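3-hydroxyisobutyryl-CoA hydrolase (Mycobacterium thermoresistibile, PDB 4HDT) probably hydrolyses the thioester of 3-hydroxyisobutyryl-CoA (3-hydroxy-2-methylpropanoyl-CoA) to release 3-hydroxyisobutyrate and coenzyme A, as a member of the crotonase-like family. Local coordinates at residues L97-G102 with G122-G127. Residues are numbered along the deposited sequence; the frame is centred on the assembly and turned at random.
Sequences LNAHIG and GVGAHG. With ZN (zinc ion), chain B.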
loop_
_atom_site.group_PDB
_atom_site.type_symbol
_atom_site.label_atom_id
_atom_site.label_comp_id
_atom_site.label_asym_id
_atom_site.label_seq_id
_atom_site.Cartn_x
_atom_site.Cartn_y
_atom_site.Cartn_z
ATOM N N LEU A 97 12.393 3.760 -3.684
ATOM C CA LEU A 97 12.602 2.672 -2.756
ATOM C C LEU A 97 11.654 1.510 -3.069
ATOM O O LEU A 97 12.081 0.346 -3.085
ATOM C CB LEU A 97 12.398 3.144 -1.305
ATOM C CG LEU A 97 12.294 2.049 -0.205
ATOM C CD1 LEU A 97 13.571 1.247 -0.096
ATOM C CD2 LEU A 97 11.912 2.650 1.156
ATOM N N ASN A 98 10.377 1.826 -3.281
ATOM C CA ASN A 98 9.371 0.762 -3.623
ATOM C C ASN A 98 9.832 -0.060 -4.834
ATOM O O ASN A 98 9.814 -1.300 -4.824
ATOM C CB ASN A 98 7.965 1.362 -3.892
ATOM C CG ASN A 98 7.406 2.208 -2.751
ATOM O OD1 ASN A 98 6.780 3.262 -3.009
ATOM N ND2 ASN A 98 7.565 1.759 -1.518
ATOM N N ALA A 99 10.266 0.635 -5.876
ATOM C CA ALA A 99 10.786 -0.003 -7.094
ATOM C C ALA A 99 12.016 -0.822 -6.840
ATOM O O ALA A 99 12.163 -1.949 -7.346
ATOM C CB ALA A 99 11.022 1.036 -8.155
ATOM N N HIS A 100 12.928 -0.284 -6.039
ATOM C CA HIS A 100 14.115 -1.044 -5.708
ATOM C C HIS A 100 13.856 -2.329 -4.949
ATOM O O HIS A 100 14.407 -3.356 -5.268
ATOM C CB HIS A 100 15.137 -0.228 -4.948
ATOM C CG HIS A 100 16.525 -0.767 -5.141
ATOM N ND1 HIS A 100 17.586 -0.397 -4.346
ATOM C CD2 HIS A 100 17.023 -1.645 -6.049
ATOM C CE1 HIS A 100 18.680 -1.011 -4.769
ATOM N NE2 HIS A 100 18.361 -1.769 -5.805
ATOM N N ILE A 101 12.955 -2.297 -3.998
ATOM C CA ILE A 101 12.524 -3.539 -3.321
ATOM C C ILE A 101 11.960 -4.516 -4.326
ATOM O O ILE A 101 12.287 -5.717 -4.292
ATOM C CB ILE A 101 11.481 -3.229 -2.221
ATOM C CG1 ILE A 101 12.085 -2.307 -1.130
ATOM C CG2 ILE A 101 10.973 -4.526 -1.600
ATOM C CD1 ILE A 101 11.019 -1.570 -0.305
ATOM N N GLY A 102 11.131 -4.013 -5.231
ATOM C CA GLY A 102 10.561 -4.827 -6.301
ATOM C C GLY A 102 11.568 -5.540 -7.201
ATOM O O GLY A 102 11.300 -6.710 -7.614
ATOM N N GLY A 122 3.588 -0.433 0.710
ATOM C CA GLY A 122 4.718 -0.108 -0.172
ATOM C C GLY A 122 6.064 -0.695 0.224
ATOM O O GLY A 122 6.829 -1.067 -0.636
ATOM N N VAL A 123 6.380 -0.749 1.523
ATOM C CA VAL A 123 7.649 -1.331 1.949
ATOM C C VAL A 123 7.602 -2.856 2.115
ATOM O O VAL A 123 8.644 -3.509 2.034
ATOM C CB VAL A 123 8.255 -0.647 3.235
ATOM C CG1 VAL A 123 8.786 0.749 2.902
ATOM C CG2 VAL A 123 7.298 -0.596 4.392
ATOM N N GLY A 124 6.395 -3.419 2.301
ATOM C CA GLY A 124 6.288 -4.869 2.488
ATOM C C GLY A 124 5.916 -5.686 1.260
ATOM O O GLY A 124 6.472 -6.782 1.035
ATOM N N ALA A 125 4.991 -5.167 0.458
ATOM C CA ALA A 125 4.277 -6.035 -0.509
ATOM C C ALA A 125 4.937 -6.142 -1.853
ATOM O O ALA A 125 4.451 -6.864 -2.712
ATOM C CB ALA A 125 2.819 -5.661 -0.615
ATOM N N HIS A 126 6.022 -5.413 -2.060
ATOM C CA HIS A 126 6.871 -5.624 -3.233
ATOM C C HIS A 126 8.077 -6.527 -2.966
ATOM O O HIS A 126 8.932 -6.740 -3.873
ATOM C CB HIS A 126 7.355 -4.276 -3.787
ATOM C CG HIS A 126 6.251 -3.341 -4.118
ATOM N ND1 HIS A 126 5.362 -3.594 -5.143
ATOM C CD2 HIS A 126 5.900 -2.144 -3.604
ATOM C CE1 HIS A 126 4.504 -2.597 -5.233
ATOM N NE2 HIS A 126 4.808 -1.708 -4.293
ATOM N N GLY A 127 8.201 -7.061 -1.744
ATOM C CA GLY A 127 9.236 -8.039 -1.430
ATOM C C GLY A 127 9.033 -9.365 -2.112
ATOM O O GLY A 127 8.037 -9.567 -2.779
HETATM ZN ZN ZN B . 19.565 -2.694 -7.240
#
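Helical residues 97-102 and residues 122-127, a short helix ending in a type I beta turn from Gly124 to Gly127, bury 316 Å² between them. The CA-to-CB bond of Ile101 points toward the partner, and its methyls lie against backbone: CD1 is 3.9 Å from Val123 O and CG2 3.8 Å from Gly127 N, with CG2 also 4.2 Å from His126 CB. One helical turn earlier, Leu97 CD2 meets Val123 CG1 at 4.1 Å. The CA-to-CB bond of His126 also points toward the helix, and its ring atom CD2 is 4.1 Å from Asn98 CB.

Among the polar approaches, Asn98 ND2 stands 3.1 Å from Gly122 O, and an ideal CB on Gly122 would come 3.0 Å from Asn98 ND2. The backbones come nearest at the other end, with Gly102 CA and His126 CA 4.9 Å apart; there Gly102 CA makes a CA-H...O contact with His126 O (3.5 Å, 156° at the hydrogen). His126 NE2 is hydrogen-bonded to Val151 O.

His100 takes no part, its side chain staying at least 8.8 Å from residues 122-127; its NE2 binds zinc at 2.1 Å, with Glu49 and Glu351.

Within the crotonase-like fold, the contact joins helix 85-103 to the C-terminal end of helix 119-124 and the turn before strand 129-132. The other end of helix 119-124 starts in the glycine-rich segment after strand 115-117, which in crotonase relatives helps form the oxyanion hole. Helix 35-49 flanks both partners through Met41 and Leu45; Tyr108 of strand 108-112 packs on Ile101 and hydrogen-bonds to Val123 O.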